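PDB 3SCY: hypothetical bacterial 6-phosphogluconolactonase from Bacteroides fragilis, which probably acts as a 6-phosphogluconolactonase, hydrolysing 6-phosphogluconolactone to 6-phosphogluconate. Local coordinates for residues Asp246-Val251 with Asn293-Lys298; Gly222-Leu227 with Ala237-Asp242; Lys271-Ser276 with Ala285-Asp290. One frame throughout, in Å; residues are numbered along the deposited sequence.

Interaction 1: residues Asp246-Val251 with Asn293-Lys298; sequences DEIQTV and NGTLTK
Gln249 and Thr295 bring the two backbones to 6.5 Å between their CA atoms, too wide for direct strand pairing, although the touching parts run only 13° apart in direction. The gap is bridged by one side chain. Gln249 has CG anti to the backbone N (chi1 -160°) and an extended chain, and its carboxamide meets the backbone of Leu296 with both polar atoms. OE1 accepts from Leu296 N at 2.6 Å on an in-plane lone pair, while NE2 donates to Leu296 O at 2.9 Å from slightly outside its own amide plane. Two bonds to one residue fix the rotation of the amide, which pairs with the N-H and C=O of Leu296 much as a neighbouring strand would. Beside it, OE1 also lies 3.4 Å from Thr295 CB. Ile248 reaches over the turn on one flank, its CD1 tip 3.2 Å from Asn293 O. On the other flank Val251 and Leu296 cross at about a right angle, Val251 CG2 meeting Leu296 CD1 at 4.0 Å. Ile248 and Gln249 both face Ala237 in a classic beta bulge, and both have their CB directed at the 293-298 segment. Strands 244-252 and 296-303 are the outermost strands of two successive four-stranded sheets, so the contact is a side-chain-to-backbone bridge between adjacent blades of the beta-propeller.

Interaction 2: residues Gly222-Leu227 with Ala237-Asp242; sequences GKFAYL and AFRYAD
Tyr240 N donates to Lys223 O at 2.8 Å in an almost straight bond (178°), the donor standing well above the carbonyl plane. Farther into this antiparallel beta hairpin, the two middle strands of one propeller blade, Ala225 and Phe238 form a hydrogen-bonded pair: Ala225 N reaches Phe238 O at 2.9 Å, and Phe238 N returns the bond to Ala225 O. Non-hydrogen-bonded pairs, Phe224 with Arg239 and Tyr226 with Ala237, lie on either side of it and share one face of the sheet. There Ala237 CB packs 3.6 Å from Tyr226 CE1, and the Tyr226 hydroxyl goes on to Gly294 O in the next blade. Arg239 runs alongside Phe224 and brings a guanidinium face near its CE1, with the two planes 73° apart; this contact is doubtful, as Arg239 has a second conformer. The other face carries Ala225 and Phe238, and Leu227 CB abuts the Phe238 ring at its edge, 3.8 Å from CE1. Tyr240 has CG anti to the backbone N (chi1 174°); its hydroxyl bonds Asp165 of the preceding blade. Near the start of that ring, Gly222 O sits in the ring plane at the edge, 3.3 Å from Tyr240 CD2.

Interaction 3: residues Lys271-Ser276 with Ala285-Asp290; sequences KYLYAS and AIFKVD
Lys271 O is gripped twice at the open end of this hairpin: Val289 N donates to it at 2.8 Å, from above the carbonyl plane, and a water donates to it at 2.9 Å. The same water gives its second hydrogen to Val289 O at 2.6 Å and accepts from Lys288 NZ at 2.9 Å, tying both strands and a lysine ammonium together. Inward, the ladder continues through two hydrogen-bonded pairs, Leu273 with Phe287 and Ala275 with Ala285; in the latter, Ala285 N meets Ala275 O at 2.7 Å, nearly along the C=O axis. On the face that carries Tyr272, Tyr274, Ile286 and Lys288, the tyrosine rings do the packing. Tyr274 and Ile286 lie side by side and point the same way, with Tyr274 CE2 3.5 Å from Ile286 CG2. Lys288 passes Tyr272 obliquely, first CB and CG by CE1, then Lys288 CE 3.8 Å from Tyr272 OH. The chain bends at chi3 (-141°), which sets CE, and again at chi4, which sets NZ near the water. Both hydroxyls have partners in the following blade: Tyr272 OH bonds Ala338 O, and Tyr274 OH bonds Gly340 O and Arg335 NE. On the opposite face Leu273 and Phe287 run alongside each other, Leu273 CD2 to Phe287 CD1 at 3.8 Å, and Val289 CG2 fits against Leu273 CB. The chemistry is that of the middle pair of strands in a propeller blade: the peptide groups of Leu273, Phe287, Ala275 and Ala285 bond one another across the hairpin, while those of Tyr274 and Ile286 turn to the neighbouring strands. The hydrocarbon face packs toward Tyr226 of the previous blade, and the ammonium of Lys288 would probably polarise the two carbonyls somewhat through the shared water.

In the fold
Interactions 2 and 3 are the middle hairpins of two successive blades, and interaction 1 joins the outermost strands of the same blades; its centre lies about 10 Å from each of theirs. Residues 271-276 and 285-290 are nested inside the loop that interaction 1 closes. Tyr226 links all three: besides its bond to Gly294, its CG packs 3.5 Å from Leu273 CD1 and its OH lies 3.9 Å from Val289 CG1. Val251 CG2 in turn touches Phe287 CE2 at 3.5 Å, and Lys288 N is 2.8 Å from Thr297 O, a probable hydrogen bond. The side chain of Ile286 is about 6 Å from the sodium ion bound by Gln302 and Leu342.

Interaction 1: residues Asp246-Val251 with Asn293-Lys298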
ATOM      1  N   ASP A 246      17.327   3.301  10.854  1.00 28.95           N
ATOM      2  CA  ASP A 246      17.668   3.633  12.232  0.50 29.75           C
ATOM      3  C   ASP A 246      16.464   4.319  12.891  1.00 32.50           C
ATOM      4  O   ASP A 246      16.058   5.395  12.461  1.00 29.92           O
ATOM      5  CB  ASP A 246      18.927   4.520  12.267  0.50 32.64           C
ATOM      6  CG  ASP A 246      19.461   4.857  13.647  0.50 43.90           C
ATOM      7  OD1 ASP A 246      19.218   4.068  14.592  0.50 44.80           O
ATOM      8  OD2 ASP A 246      20.167   5.882  13.775  0.50 52.00           O
ATOM      9  N   GLU A 247      15.879   3.686  13.928  1.00 31.49           N
ATOM     10  CA  GLU A 247      14.714   4.214  14.623  1.00 31.06           C
ATOM     11  C   GLU A 247      15.042   5.551  15.319  1.00 32.89           C
ATOM     12  O   GLU A 247      16.028   5.634  16.062  1.00 34.50           O
ATOM     13  CB  GLU A 247      14.200   3.163  15.628  1.00 32.78           C
ATOM     14  CG  GLU A 247      12.922   3.533  16.362  1.00 43.76           C
ATOM     15  CD  GLU A 247      12.237   2.398  17.100  1.00 65.18           C
ATOM     16  OE1 GLU A 247      12.377   1.227  16.676  1.00 50.52           O
ATOM     17  OE2 GLU A 247      11.497   2.697  18.066  1.00 67.25           O
ATOM     18  N   ILE A 248      14.222   6.596  15.072  1.00 26.44           N
ATOM     19  CA  ILE A 248      14.431   7.909  15.707  1.00 26.25           C
ATOM     20  C   ILE A 248      13.276   8.293  16.629  1.00 29.35           C
ATOM     21  O   ILE A 248      13.473   9.127  17.515  1.00 30.71           O
ATOM     22  CB  ILE A 248      14.720   9.059  14.709  1.00 29.75           C
ATOM     23  CG1 ILE A 248      13.583   9.199  13.660  1.00 29.48           C
ATOM     24  CG2 ILE A 248      16.105   8.843  14.036  1.00 31.63           C
ATOM     25  CD1 ILE A 248      13.683  10.369  12.665  1.00 32.69           C
ATOM     26  N   GLN A 249      12.087   7.706  16.423  1.00 26.74           N
ATOM     27  CA  GLN A 249      10.901   8.042  17.190  1.00 25.18           C
ATOM     28  C   GLN A 249       9.809   7.017  17.035  1.00 25.84           C
ATOM     29  O   GLN A 249       9.652   6.437  15.949  1.00 25.52           O
ATOM     30  CB  GLN A 249      10.370   9.402  16.709  1.00 25.10           C
ATOM     31  CG  GLN A 249       9.439  10.116  17.693  1.00 25.08           C
ATOM     32  CD  GLN A 249       8.764  11.302  17.064  1.00 33.80           C
ATOM     33  OE1 GLN A 249       8.750  11.469  15.847  1.00 31.49           O
ATOM     34  NE2 GLN A 249       8.158  12.146  17.884  1.00 32.07           N
ATOM     35  N   THR A 250       9.008   6.831  18.108  1.00 25.00           N
ATOM     36  CA  THR A 250       7.776   6.039  18.104  1.00 23.54           C
ATOM     37  C   THR A 250       6.675   6.965  18.617  1.00 28.00           C
ATOM     38  O   THR A 250       6.840   7.557  19.689  1.00 28.41           O
ATOM     39  CB  THR A 250       7.876   4.753  18.946  1.00 30.05           C
ATOM     40  OG1 THR A 250       8.847   3.873  18.397  1.00 29.53           O
ATOM     41  CG2 THR A 250       6.541   4.008  19.039  1.00 27.61           C
ATOM     42  N   VAL A 251       5.555   7.088  17.871  1.00 23.93           N
ATOM     43  CA  VAL A 251       4.397   7.902  18.267  1.00 22.82           C
ATOM     44  C   VAL A 251       3.141   7.046  18.194  1.00 24.37           C
ATOM     45  O   VAL A 251       3.101   6.062  17.474  1.00 21.81           O
ATOM     46  CB  VAL A 251       4.218   9.217  17.459  1.00 25.77           C
ATOM     47  CG1 VAL A 251       5.404  10.154  17.647  1.00 27.20           C
ATOM     48  CG2 VAL A 251       3.982   8.942  15.971  1.00 24.34           C
ATOM     49  N   ASN A 293      14.689  16.961  11.124  1.00 34.01           N
ATOM     50  CA  ASN A 293      15.023  15.734  11.841  0.50 32.52           C
ATOM     51  C   ASN A 293      14.027  14.594  11.581  1.00 33.20           C
ATOM     52  O   ASN A 293      14.244  13.495  12.093  1.00 32.03           O
ATOM     53  CB  ASN A 293      15.196  15.988  13.344  0.50 31.63           C
ATOM     54  CG  ASN A 293      14.029  16.662  14.003  0.50 47.28           C
ATOM     55  OD1 ASN A 293      12.877  16.343  13.735  0.50 37.60           O
ATOM     56  ND2 ASN A 293      14.304  17.607  14.889  0.50 38.67           N
ATOM     57  N   GLY A 294      13.008  14.838  10.755  1.00 28.60           N
ATOM     58  CA  GLY A 294      12.034  13.817  10.337  1.00 26.47           C
ATOM     59  C   GLY A 294      11.075  13.323  11.410  1.00 27.70           C
ATOM     60  O   GLY A 294      10.268  12.422  11.159  1.00 26.55           O
ATOM     61  N   THR A 295      11.111  13.921  12.603  1.00 26.08           N
ATOM     62  CA  THR A 295      10.259  13.509  13.725  1.00 25.26           C
ATOM     63  C   THR A 295       8.838  14.044  13.575  1.00 27.59           C
ATOM     64  O   THR A 295       8.583  14.964  12.784  1.00 25.68           O
ATOM     65  CB  THR A 295      10.893  13.935  15.061  1.00 31.83           C
ATOM     66  OG1 THR A 295      11.113  15.341  15.042  1.00 32.22           O
ATOM     67  CG2 THR A 295      12.201  13.193  15.347  1.00 31.31           C
ATOM     68  N   LEU A 296       7.925  13.483  14.373  1.00 25.15           N
ATOM     69  CA  LEU A 296       6.496  13.754  14.261  1.00 24.11           C
ATOM     70  C   LEU A 296       5.887  14.312  15.534  1.00 30.00           C
ATOM     71  O   LEU A 296       6.224  13.870  16.636  1.00 30.83           O
ATOM     72  CB  LEU A 296       5.741  12.452  13.929  1.00 22.53           C
ATOM     73  CG  LEU A 296       6.223  11.665  12.697  1.00 23.06           C
ATOM     74  CD1 LEU A 296       5.547  10.347  12.607  1.00 23.36           C
ATOM     75  CD2 LEU A 296       5.993  12.452  11.400  1.00 23.57           C
ATOM     76  N   THR A 297       4.921  15.211  15.360  1.00 25.69           N
ATOM     77  CA  THR A 297       4.120  15.738  16.464  1.00 26.30           C
ATOM     78  C   THR A 297       2.648  15.700  15.980  1.00 28.47           C
ATOM     79  O   THR A 297       2.341  16.240  14.904  1.00 27.14           O
ATOM     80  CB  THR A 297       4.636  17.102  16.959  1.00 42.82           C
ATOM     81  OG1 THR A 297       4.658  18.064  15.907  1.00 43.74           O
ATOM     82  CG2 THR A 297       6.027  17.024  17.580  1.00 41.87           C
ATOM     83  N   LYS A 298       1.746  15.039  16.755  1.00 25.12           N
ATOM     84  CA  LYS A 298       0.336  14.948  16.354  1.00 23.56           C
ATOM     85  C   LYS A 298      -0.299  16.323  16.384  1.00 27.30           C
ATOM     86  O   LYS A 298      -0.043  17.114  17.301  1.00 28.22           O
ATOM     87  CB  LYS A 298      -0.449  13.966  17.227  1.00 25.07           C
ATOM     88  CG  LYS A 298      -1.757  13.521  16.554  1.00 28.56           C
ATOM     89  CD  LYS A 298      -2.569  12.522  17.328  1.00 29.40           C
ATOM     90  CE  LYS A 298      -1.994  11.140  17.327  1.00 39.20           C
ATOM     91  NZ  LYS A 298      -2.813  10.223  18.173  1.00 37.67           N
TER

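Interaction 2: residues Gly222-Leu227 with Ala237-Asp242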
ATOM      1  N   GLY A 222      14.169  10.380   0.334  1.00 24.11           N
ATOM      2  CA  GLY A 222      14.566   9.037   0.756  1.00 22.65           C
ATOM      3  C   GLY A 222      15.485   8.979   1.969  1.00 28.25           C
ATOM      4  O   GLY A 222      16.197   7.993   2.136  1.00 30.24           O
ATOM      5  N   LYS A 223      15.489  10.019   2.827  1.00 23.42           N
ATOM      6  CA  LYS A 223      16.323  10.070   4.042  1.00 23.34           C
ATOM      7  C   LYS A 223      15.567   9.599   5.294  1.00 23.98           C
ATOM      8  O   LYS A 223      16.181   9.377   6.341  1.00 25.30           O
ATOM      9  CB  LYS A 223      16.870  11.495   4.271  1.00 27.54           C
ATOM     10  CG  LYS A 223      17.918  11.896   3.234  1.00 35.76           C
ATOM     11  CD  LYS A 223      18.230  13.410   3.220  1.00 51.68           C
ATOM     12  CE  LYS A 223      19.022  13.954   4.396  1.00 65.80           C
ATOM     13  NZ  LYS A 223      18.144  14.318   5.549  1.00 70.12           N
ATOM     14  N   PHE A 224      14.234   9.464   5.204  1.00 20.93           N
ATOM     15  CA  PHE A 224      13.425   9.013   6.325  1.00 20.66           C
ATOM     16  C   PHE A 224      12.410   8.010   5.846  1.00 23.62           C
ATOM     17  O   PHE A 224      11.965   8.087   4.695  1.00 22.94           O
ATOM     18  CB  PHE A 224      12.691  10.179   6.998  1.00 23.03           C
ATOM     19  CG  PHE A 224      13.613  11.187   7.637  1.00 23.46           C
ATOM     20  CD1 PHE A 224      14.241  10.909   8.843  1.00 26.48           C
ATOM     21  CD2 PHE A 224      13.910  12.379   6.996  1.00 26.15           C
ATOM     22  CE1 PHE A 224      15.123  11.830   9.421  1.00 28.06           C
ATOM     23  CE2 PHE A 224      14.788  13.307   7.574  1.00 30.11           C
ATOM     24  CZ  PHE A 224      15.398  13.019   8.774  1.00 29.07           C
ATOM     25  N   ALA A 225      12.059   7.067   6.719  1.00 21.17           N
ATOM     26  CA  ALA A 225      11.019   6.083   6.455  1.00 19.99           C
ATOM     27  C   ALA A 225      10.057   6.078   7.624  1.00 20.65           C
ATOM     28  O   ALA A 225      10.420   6.437   8.751  1.00 19.10           O
ATOM     29  CB  ALA A 225      11.619   4.702   6.237  1.00 20.74           C
ATOM     30  N   TYR A 226       8.819   5.667   7.369  1.00 17.39           N
ATOM     31  CA  TYR A 226       7.778   5.655   8.392  1.00 16.77           C
ATOM     32  C   TYR A 226       6.995   4.379   8.293  1.00 18.45           C
ATOM     33  O   TYR A 226       6.588   3.985   7.196  1.00 18.28           O
ATOM     34  CB  TYR A 226       6.850   6.874   8.248  1.00 17.87           C
ATOM     35  CG  TYR A 226       7.615   8.169   8.363  1.00 18.57           C
ATOM     36  CD1 TYR A 226       7.798   8.786   9.599  1.00 20.63           C
ATOM     37  CD2 TYR A 226       8.116   8.805   7.233  1.00 18.60           C
ATOM     38  CE1 TYR A 226       8.553   9.955   9.715  1.00 21.12           C
ATOM     39  CE2 TYR A 226       8.871   9.971   7.333  1.00 20.00           C
ATOM     40  CZ  TYR A 226       9.068  10.552   8.574  1.00 22.63           C
ATOM     41  OH  TYR A 226       9.792  11.713   8.652  1.00 23.12           O
ATOM     42  N   LEU A 227       6.832   3.715   9.423  1.00 18.07           N
ATOM     43  CA  LEU A 227       6.118   2.462   9.505  1.00 17.17           C
ATOM     44  C   LEU A 227       4.872   2.585  10.355  1.00 18.17           C
ATOM     45  O   LEU A 227       4.941   3.172  11.435  1.00 18.54           O
ATOM     46  CB  LEU A 227       7.062   1.412  10.144  1.00 18.09           C
ATOM     47  CG  LEU A 227       6.474   0.073  10.567  1.00 20.58           C
ATOM     48  CD1 LEU A 227       6.116  -0.785   9.350  1.00 19.62           C
ATOM     49  CD2 LEU A 227       7.460  -0.694  11.488  1.00 22.14           C
ATOM     50  N   ALA A 237       9.239   6.200  13.193  1.00 22.61           N
ATOM     51  CA  ALA A 237      10.016   7.024  12.284  1.00 22.02           C
ATOM     52  C   ALA A 237      11.438   6.524  12.278  1.00 24.86           C
ATOM     53  O   ALA A 237      12.001   6.218  13.331  1.00 24.41           O
ATOM     54  CB  ALA A 237       9.978   8.487  12.715  1.00 23.95           C
ATOM     55  N   PHE A 238      12.002   6.407  11.092  1.00 21.28           N
ATOM     56  CA  PHE A 238      13.369   5.969  10.903  1.00 21.96           C
ATOM     57  C   PHE A 238      14.153   6.869  10.037  1.00 26.12           C
ATOM     58  O   PHE A 238      13.623   7.445   9.075  1.00 24.22           O
ATOM     59  CB  PHE A 238      13.406   4.600  10.162  1.00 22.54           C
ATOM     60  CG  PHE A 238      12.679   3.431  10.772  1.00 22.98           C
ATOM     61  CD1 PHE A 238      11.365   3.143  10.406  1.00 23.80           C
ATOM     62  CD2 PHE A 238      13.353   2.522  11.583  1.00 24.09           C
ATOM     63  CE1 PHE A 238      10.708   2.028  10.922  1.00 24.47           C
ATOM     64  CE2 PHE A 238      12.705   1.386  12.073  1.00 25.72           C
ATOM     65  CZ  PHE A 238      11.386   1.154  11.755  1.00 24.27           C
ATOM     66  N   ARG A 239      15.452   6.936  10.326  1.00 25.20           N
ATOM     67  CA  ARG A 239      16.404   7.566   9.441  0.50 25.44           C
ATOM     68  C   ARG A 239      16.737   6.463   8.437  1.00 28.34           C
ATOM     69  O   ARG A 239      16.895   5.302   8.848  1.00 27.46           O
ATOM     70  CB  ARG A 239      17.628   8.073  10.235  0.50 29.17           C
ATOM     71  CG  ARG A 239      18.625   8.851   9.398  0.50 43.23           C
ATOM     72  CD  ARG A 239      19.599   9.658  10.244  0.50 51.41           C
ATOM     73  NE  ARG A 239      19.485  11.094   9.974  0.50 51.75           N
ATOM     74  CZ  ARG A 239      18.801  11.947  10.729  0.50 58.01           C
ATOM     75  NH1 ARG A 239      18.183  11.527  11.825  0.50 42.76           N
ATOM     76  NH2 ARG A 239      18.744  13.231  10.402  0.50 43.55           N
ATOM     77  N   TYR A 240      16.749   6.768   7.138  1.00 24.95           N
ATOM     78  CA  TYR A 240      17.096   5.755   6.137  1.00 24.53           C
ATOM     79  C   TYR A 240      18.299   6.223   5.321  1.00 29.16           C
ATOM     80  O   TYR A 240      18.294   7.328   4.790  1.00 27.91           O
ATOM     81  CB  TYR A 240      15.940   5.343   5.182  1.00 25.17           C
ATOM     82  CG  TYR A 240      16.451   4.406   4.107  1.00 26.45           C
ATOM     83  CD1 TYR A 240      16.651   3.055   4.369  1.00 29.37           C
ATOM     84  CD2 TYR A 240      16.857   4.891   2.867  1.00 26.41           C
ATOM     85  CE1 TYR A 240      17.241   2.211   3.428  1.00 29.27           C
ATOM     86  CE2 TYR A 240      17.421   4.052   1.906  1.00 27.85           C
ATOM     87  CZ  TYR A 240      17.600   2.710   2.188  1.00 33.96           C
ATOM     88  OH  TYR A 240      18.173   1.890   1.243  1.00 31.99           O
ATOM     89  N   ALA A 241      19.324   5.367   5.201  1.00 28.26           N
ATOM     90  CA  ALA A 241      20.507   5.647   4.371  1.00 29.07           C
ATOM     91  C   ALA A 241      21.243   4.380   4.109  1.00 32.96           C
ATOM     92  O   ALA A 241      21.461   3.613   5.036  1.00 31.26           O
ATOM     93  CB  ALA A 241      21.448   6.646   5.045  1.00 31.32           C
ATOM     94  N   ASP A 242      21.618   4.158   2.845  1.00 31.49           N
ATOM     95  CA  ASP A 242      22.468   3.063   2.356  1.00 32.08           C
ATOM     96  C   ASP A 242      22.071   1.685   2.926  1.00 34.39           C
ATOM     97  O   ASP A 242      22.918   0.960   3.470  1.00 33.15           O
ATOM     98  CB  ASP A 242      23.944   3.370   2.670  1.00 37.20           C
ATOM     99  CG  ASP A 242      24.436   4.729   2.185  1.00 55.40           C
ATOM    100  OD1 ASP A 242      24.320   5.007   0.966  1.00 57.82           O
ATOM    101  OD2 ASP A 242      24.946   5.509   3.022  1.00 60.21           O
TER

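Interaction 3: residues Lys271-Ser276 with Ala285-Asp290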
ATOM      1  N   LYS A 271       5.234  17.845   4.548  1.00 22.53           N
ATOM      2  CA  LYS A 271       4.991  18.563   5.800  0.50 22.11           C
ATOM      3  C   LYS A 271       4.092  17.813   6.796  1.00 23.89           C
ATOM      4  O   LYS A 271       4.177  18.090   8.004  1.00 23.10           O
ATOM      5  CB  LYS A 271       4.391  19.936   5.514  0.50 25.36           C
ATOM      6  CG  LYS A 271       5.427  20.937   5.022  0.50 27.00           C
ATOM      7  CD  LYS A 271       4.875  22.355   5.036  0.50 33.09           C
ATOM      8  CE  LYS A 271       5.882  23.358   4.522  0.50 46.40           C
ATOM      9  NZ  LYS A 271       5.359  24.746   4.593  0.50 56.52           N
ATOM     10  N   TYR A 272       3.257  16.863   6.319  1.00 19.73           N
ATOM     11  CA  TYR A 272       2.361  16.147   7.210  1.00 19.03           C
ATOM     12  C   TYR A 272       2.341  14.703   6.896  1.00 20.61           C
ATOM     13  O   TYR A 272       2.554  14.313   5.747  1.00 21.29           O
ATOM     14  CB  TYR A 272       0.910  16.695   7.135  1.00 19.79           C
ATOM     15  CG  TYR A 272       0.801  18.102   7.672  1.00 20.73           C
ATOM     16  CD1 TYR A 272       0.661  18.340   9.039  1.00 22.46           C
ATOM     17  CD2 TYR A 272       0.934  19.198   6.827  1.00 23.38           C
ATOM     18  CE1 TYR A 272       0.667  19.635   9.547  1.00 24.00           C
ATOM     19  CE2 TYR A 272       0.943  20.494   7.323  1.00 24.42           C
ATOM     20  CZ  TYR A 272       0.792  20.708   8.680  1.00 25.99           C
ATOM     21  OH  TYR A 272       0.825  21.996   9.170  1.00 28.21           O
ATOM     22  N   LEU A 273       2.148  13.899   7.940  1.00 18.96           N
ATOM     23  CA  LEU A 273       2.028  12.453   7.866  1.00 17.87           C
ATOM     24  C   LEU A 273       0.634  12.075   8.366  1.00 18.25           C
ATOM     25  O   LEU A 273       0.168  12.592   9.388  1.00 18.21           O
ATOM     26  CB  LEU A 273       3.119  11.764   8.686  1.00 18.43           C
ATOM     27  CG  LEU A 273       3.116  10.220   8.569  1.00 20.96           C
ATOM     28  CD1 LEU A 273       4.485   9.685   8.406  1.00 23.80           C
ATOM     29  CD2 LEU A 273       2.399   9.546   9.746  1.00 23.00           C
ATOM     30  N   TYR A 274       0.009  11.106   7.690  1.00 15.09           N
ATOM     31  CA  TYR A 274      -1.316  10.630   8.049  1.00 14.83           C
ATOM     32  C   TYR A 274      -1.280   9.130   8.262  1.00 17.53           C
ATOM     33  O   TYR A 274      -0.616   8.414   7.501  1.00 16.86           O
ATOM     34  CB  TYR A 274      -2.317  10.967   6.911  1.00 15.66           C
ATOM     35  CG  TYR A 274      -2.433  12.456   6.684  1.00 16.24           C
ATOM     36  CD1 TYR A 274      -1.535  13.129   5.855  1.00 18.89           C
ATOM     37  CD2 TYR A 274      -3.447  13.192   7.289  1.00 16.67           C
ATOM     38  CE1 TYR A 274      -1.599  14.518   5.693  1.00 17.95           C
ATOM     39  CE2 TYR A 274      -3.565  14.567   7.081  1.00 17.20           C
ATOM     40  CZ  TYR A 274      -2.623  15.228   6.306  1.00 19.76           C
ATOM     41  OH  TYR A 274      -2.733  16.589   6.148  1.00 20.65           O
ATOM     42  N   ALA A 275      -2.019   8.648   9.268  1.00 16.79           N
ATOM     43  CA  ALA A 275      -2.076   7.224   9.546  1.00 16.75           C
ATOM     44  C   ALA A 275      -3.484   6.850   9.931  1.00 18.76           C
ATOM     45  O   ALA A 275      -4.098   7.568  10.725  1.00 18.21           O
ATOM     46  CB  ALA A 275      -1.088   6.853  10.648  1.00 18.78           C
ATOM     47  N   SER A 276      -4.034   5.778   9.345  1.00 16.93           N
ATOM     48  CA  SER A 276      -5.414   5.427   9.637  1.00 17.95           C
ATOM     49  C   SER A 276      -5.552   4.352  10.703  1.00 19.18           C
ATOM     50  O   SER A 276      -4.633   3.556  10.911  1.00 18.74           O
ATOM     51  CB  SER A 276      -6.157   5.011   8.370  1.00 18.29           C
ATOM     52  OG  SER A 276      -5.709   3.758   7.853  1.00 19.97           O
ATOM     53  N   ALA A 285      -5.170   9.820  11.870  1.00 17.12           N
ATOM     54  CA  ALA A 285      -4.338  10.649  12.746  1.00 17.61           C
ATOM     55  C   ALA A 285      -3.453  11.514  11.857  1.00 18.84           C
ATOM     56  O   ALA A 285      -2.960  11.050  10.816  1.00 18.36           O
ATOM     57  CB  ALA A 285      -3.486   9.762  13.654  1.00 19.37           C
ATOM     58  N   ILE A 286      -3.274  12.778  12.247  1.00 17.46           N
ATOM     59  CA  ILE A 286      -2.520  13.756  11.477  1.00 18.14           C
ATOM     60  C   ILE A 286      -1.324  14.236  12.281  1.00 19.28           C
ATOM     61  O   ILE A 286      -1.486  14.718  13.411  1.00 19.99           O
ATOM     62  CB  ILE A 286      -3.428  14.950  11.095  1.00 20.41           C
ATOM     63  CG1 ILE A 286      -4.792  14.455  10.508  1.00 20.05           C
ATOM     64  CG2 ILE A 286      -2.656  15.934  10.163  1.00 20.56           C
ATOM     65  CD1 ILE A 286      -5.861  15.571  10.310  1.00 20.95           C
ATOM     66  N   PHE A 287      -0.150  14.125  11.673  1.00 18.06           N
ATOM     67  CA  PHE A 287       1.113  14.539  12.294  1.00 18.87           C
ATOM     68  C   PHE A 287       1.835  15.556  11.465  1.00 22.64           C
ATOM     69  O   PHE A 287       1.868  15.463  10.231  1.00 20.78           O
ATOM     70  CB  PHE A 287       2.052  13.351  12.496  1.00 19.98           C
ATOM     71  CG  PHE A 287       1.501  12.235  13.343  1.00 19.73           C
ATOM     72  CD1 PHE A 287       0.730  11.229  12.777  1.00 21.88           C
ATOM     73  CD2 PHE A 287       1.788  12.166  14.704  1.00 21.42           C
ATOM     74  CE1 PHE A 287       0.231  10.182  13.560  1.00 21.46           C
ATOM     75  CE2 PHE A 287       1.309  11.107  15.479  1.00 24.36           C
ATOM     76  CZ  PHE A 287       0.553  10.108  14.898  1.00 21.95           C
ATOM     77  N   LYS A 288       2.446  16.518  12.149  1.00 21.03           N
ATOM     78  CA  LYS A 288       3.308  17.513  11.515  1.00 21.47           C
ATOM     79  C   LYS A 288       4.700  16.947  11.490  1.00 23.85           C
ATOM     80  O   LYS A 288       5.150  16.418  12.502  1.00 24.63           O
ATOM     81  CB  LYS A 288       3.284  18.839  12.299  1.00 25.54           C
ATOM     82  CG  LYS A 288       4.073  19.943  11.633  1.00 28.21           C
ATOM     83  CD  LYS A 288       3.976  21.288  12.409  1.00 31.89           C
ATOM     84  CE  LYS A 288       3.869  22.454  11.452  1.00 48.85           C
ATOM     85  NZ  LYS A 288       4.997  22.503  10.477  1.00 59.62           N
ATOM     86  N   VAL A 289       5.366  16.990  10.329  1.00 23.22           N
ATOM     87  CA  VAL A 289       6.711  16.476  10.179  1.00 23.52           C
ATOM     88  C   VAL A 289       7.702  17.612  10.369  1.00 29.32           C
ATOM     89  O   VAL A 289       7.571  18.661   9.736  1.00 29.34           O
ATOM     90  CB  VAL A 289       6.883  15.813   8.788  1.00 25.13           C
ATOM     91  CG1 VAL A 289       8.313  15.302   8.595  1.00 25.70           C
ATOM     92  CG2 VAL A 289       5.877  14.673   8.592  1.00 23.13           C
ATOM     93  N   ASP A 290       8.722  17.381  11.200  1.00 29.00           N
ATOM     94  CA  ASP A 290       9.824  18.332  11.327  1.00 30.84           C
ATOM     95  C   ASP A 290      10.729  17.998  10.139  1.00 36.67           C
ATOM     96  O   ASP A 290      11.263  16.887  10.078  1.00 35.50           O
ATOM     97  CB  ASP A 290      10.515  18.189  12.688  1.00 33.77           C
ATOM     98  CG  ASP A 290      11.658  19.174  12.910  1.00 45.63           C
ATOM     99  OD1 ASP A 290      12.709  19.021  12.257  1.00 45.92           O
ATOM    100  OD2 ASP A 290      11.509  20.074  13.757  1.00 54.91           O
TER
HETATM  101  O   HOH W   1       5.824  20.318   8.748  1.00 37.95           O